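Local coordinates for nickel ABC transporter (Nickel-binding protein) (Bacillus halodurans, PDB 3T66) that probably serves as the extracellular solute-binding component of an ABC transporter, taking up nickel or possibly peptides, at residues A[41-46]-A[157-162]. Sequence-based numbering, arbitrary orientation.
Sequences ITETLV and VGTGPF
With CG anti to its carbonyl carbon (chi1 -55°) and the chain extended beyond it, Glu43 carries its carboxylate across to Thr159, whose OG1 sits between the backbone N and the carbonyl carbon. Thr159 OG1 donates a hydrogen bond to Glu43 OE1 at 2.5 Å. The other oxygen, Glu43 OE2, lies 3.8 Å from Pro161 CD, and Glu43 CD is 3.9 Å from Gly160 CA, so the carboxylate packs against Gly160 CA and Pro161 CD. Trp182 NE1 and Tyr181 OH hydrogen-bond to OE1 and OE2 respectively, so both carboxylate oxygens of the buried Glu43 have hydrogen-bond partners. The backbones meet where Gly160 N donates to Ile41 O at 2.7 Å; the N-H...O angle of 143° shows a bent bond, and the donor stands above the carbonyl plane, 57° out of it. A CA-H...O contact from Ile41 CA to Phe162 O, 3.3 Å, adds a second backbone approach beside it. Gln82 joins the loops, its NE2 bonding Ile41 O and Gly160 O and its OE1 Gly158 N. This buried loop-loop packing connects the segment between helix 35-38 and strand 46-48 to the entry of strand 162-168, with Leu175 of strand 172-177 touching Ile41 and Phe162.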
loop_
_atom_site.group_PDB
_atom_site.type_symbol
_atom_site.label_atom_id
_atom_site.label_comp_id
_atom_site.label_asym_id
_atom_site.label_seq_id
_atom_site.Cartn_x
_atom_site.Cartn_y
_atom_site.Cartn_z
ATOM N N ILE A 41 -10.696 9.156 -15.037
ATOM C CA ILE A 41 -10.419 9.558 -16.413
ATOM C C ILE A 41 -9.763 8.398 -17.165
ATOM O O ILE A 41 -9.964 8.192 -18.386
ATOM C CB ILE A 41 -9.474 10.785 -16.463
ATOM C CG1 ILE A 41 -10.133 11.971 -15.774
ATOM C CG2 ILE A 41 -9.165 11.155 -17.867
ATOM C CD1 ILE A 41 -9.205 12.858 -15.053
ATOM N N THR A 42 -9.019 7.622 -16.395
ATOM C CA THR A 42 -7.902 6.878 -16.902
ATOM C C THR A 42 -7.832 5.550 -16.164
ATOM O O THR A 42 -8.249 5.479 -15.000
ATOM C CB THR A 42 -6.634 7.781 -16.710
ATOM O OG1 THR A 42 -6.206 8.281 -17.979
ATOM C CG2 THR A 42 -5.462 7.064 -16.051
ATOM N N GLU A 43 -7.338 4.511 -16.843
ATOM C CA GLU A 43 -7.285 3.134 -16.321
ATOM C C GLU A 43 -6.041 2.368 -16.757
ATOM O O GLU A 43 -5.304 2.809 -17.622
ATOM C CB GLU A 43 -8.495 2.373 -16.823
ATOM C CG GLU A 43 -9.784 3.055 -16.499
ATOM C CD GLU A 43 -10.965 2.483 -17.245
ATOM O OE1 GLU A 43 -10.811 2.139 -18.438
ATOM O OE2 GLU A 43 -12.057 2.373 -16.645
ATOM N N THR A 44 -5.828 1.176 -16.230
ATOM C CA THR A 44 -4.538 0.525 -16.431
ATOM C C THR A 44 -4.792 -0.775 -17.139
ATOM O O THR A 44 -5.949 -1.172 -17.235
ATOM C CB THR A 44 -3.886 0.247 -15.070
ATOM O OG1 THR A 44 -4.874 -0.353 -14.235
ATOM C CG2 THR A 44 -3.349 1.572 -14.400
ATOM N N LEU A 45 -3.754 -1.451 -17.619
ATOM C CA LEU A 45 -3.952 -2.750 -18.255
ATOM C C LEU A 45 -4.453 -3.812 -17.281
ATOM O O LEU A 45 -5.130 -4.799 -17.629
ATOM C CB LEU A 45 -2.668 -3.238 -18.912
ATOM C CG LEU A 45 -1.980 -2.358 -19.973
ATOM C CD1 LEU A 45 -0.665 -2.938 -20.503
ATOM C CD2 LEU A 45 -2.884 -2.118 -21.125
ATOM N N VAL A 46 -4.161 -3.591 -16.026
ATOM C CA VAL A 46 -4.322 -4.641 -15.074
ATOM C C VAL A 46 -4.622 -3.950 -13.784
ATOM O O VAL A 46 -4.224 -2.829 -13.643
ATOM C CB VAL A 46 -3.050 -5.443 -15.116
ATOM C CG1 VAL A 46 -2.505 -5.658 -13.807
ATOM C CG2 VAL A 46 -3.333 -6.737 -15.785
ATOM N N VAL A 157 -6.741 12.102 -22.352
ATOM C CA VAL A 157 -7.874 11.381 -22.911
ATOM C C VAL A 157 -7.676 9.911 -22.760
ATOM O O VAL A 157 -6.865 9.315 -23.464
ATOM C CB VAL A 157 -8.213 11.826 -24.351
ATOM C CG1 VAL A 157 -8.912 10.710 -25.130
ATOM C CG2 VAL A 157 -9.128 13.012 -24.247
ATOM N N GLY A 158 -8.405 9.345 -21.807
ATOM C CA GLY A 158 -8.234 7.955 -21.439
ATOM C C GLY A 158 -9.491 7.165 -21.632
ATOM O O GLY A 158 -10.408 7.599 -22.328
ATOM N N THR A 159 -9.549 6.015 -20.984
ATOM C CA THR A 159 -10.654 5.116 -21.181
ATOM C C THR A 159 -11.633 5.108 -20.010
ATOM O O THR A 159 -12.588 4.330 -19.987
ATOM C CB THR A 159 -10.155 3.717 -21.471
ATOM O OG1 THR A 159 -9.548 3.216 -20.290
ATOM C CG2 THR A 159 -9.114 3.752 -22.555
ATOM N N GLY A 160 -11.426 5.991 -19.045
ATOM C CA GLY A 160 -12.338 6.031 -17.894
ATOM C C GLY A 160 -13.789 6.353 -18.232
ATOM O O GLY A 160 -14.110 6.942 -19.275
ATOM N N PRO A 161 -14.678 5.982 -17.331
ATOM C CA PRO A 161 -16.056 6.401 -17.303
ATOM C C PRO A 161 -16.246 7.932 -17.147
ATOM O O PRO A 161 -17.385 8.409 -17.219
ATOM C CB PRO A 161 -16.547 5.747 -16.013
ATOM C CG PRO A 161 -15.369 5.849 -15.117
ATOM C CD PRO A 161 -14.301 5.340 -16.069
ATOM N N PHE A 162 -15.204 8.710 -16.892
ATOM C CA PHE A 162 -15.443 10.174 -16.847
ATOM C C PHE A 162 -14.483 10.900 -17.699
ATOM O O PHE A 162 -13.281 10.738 -17.569
ATOM C CB PHE A 162 -15.492 10.771 -15.419
ATOM C CG PHE A 162 -16.634 10.284 -14.668
ATOM C CD1 PHE A 162 -17.882 10.774 -14.922
ATOM C CD2 PHE A 162 -16.505 9.229 -13.822
ATOM C CE1 PHE A 162 -18.987 10.252 -14.295
ATOM C CE2 PHE A 162 -17.601 8.682 -13.174
ATOM C CZ PHE A 162 -18.844 9.187 -13.411
#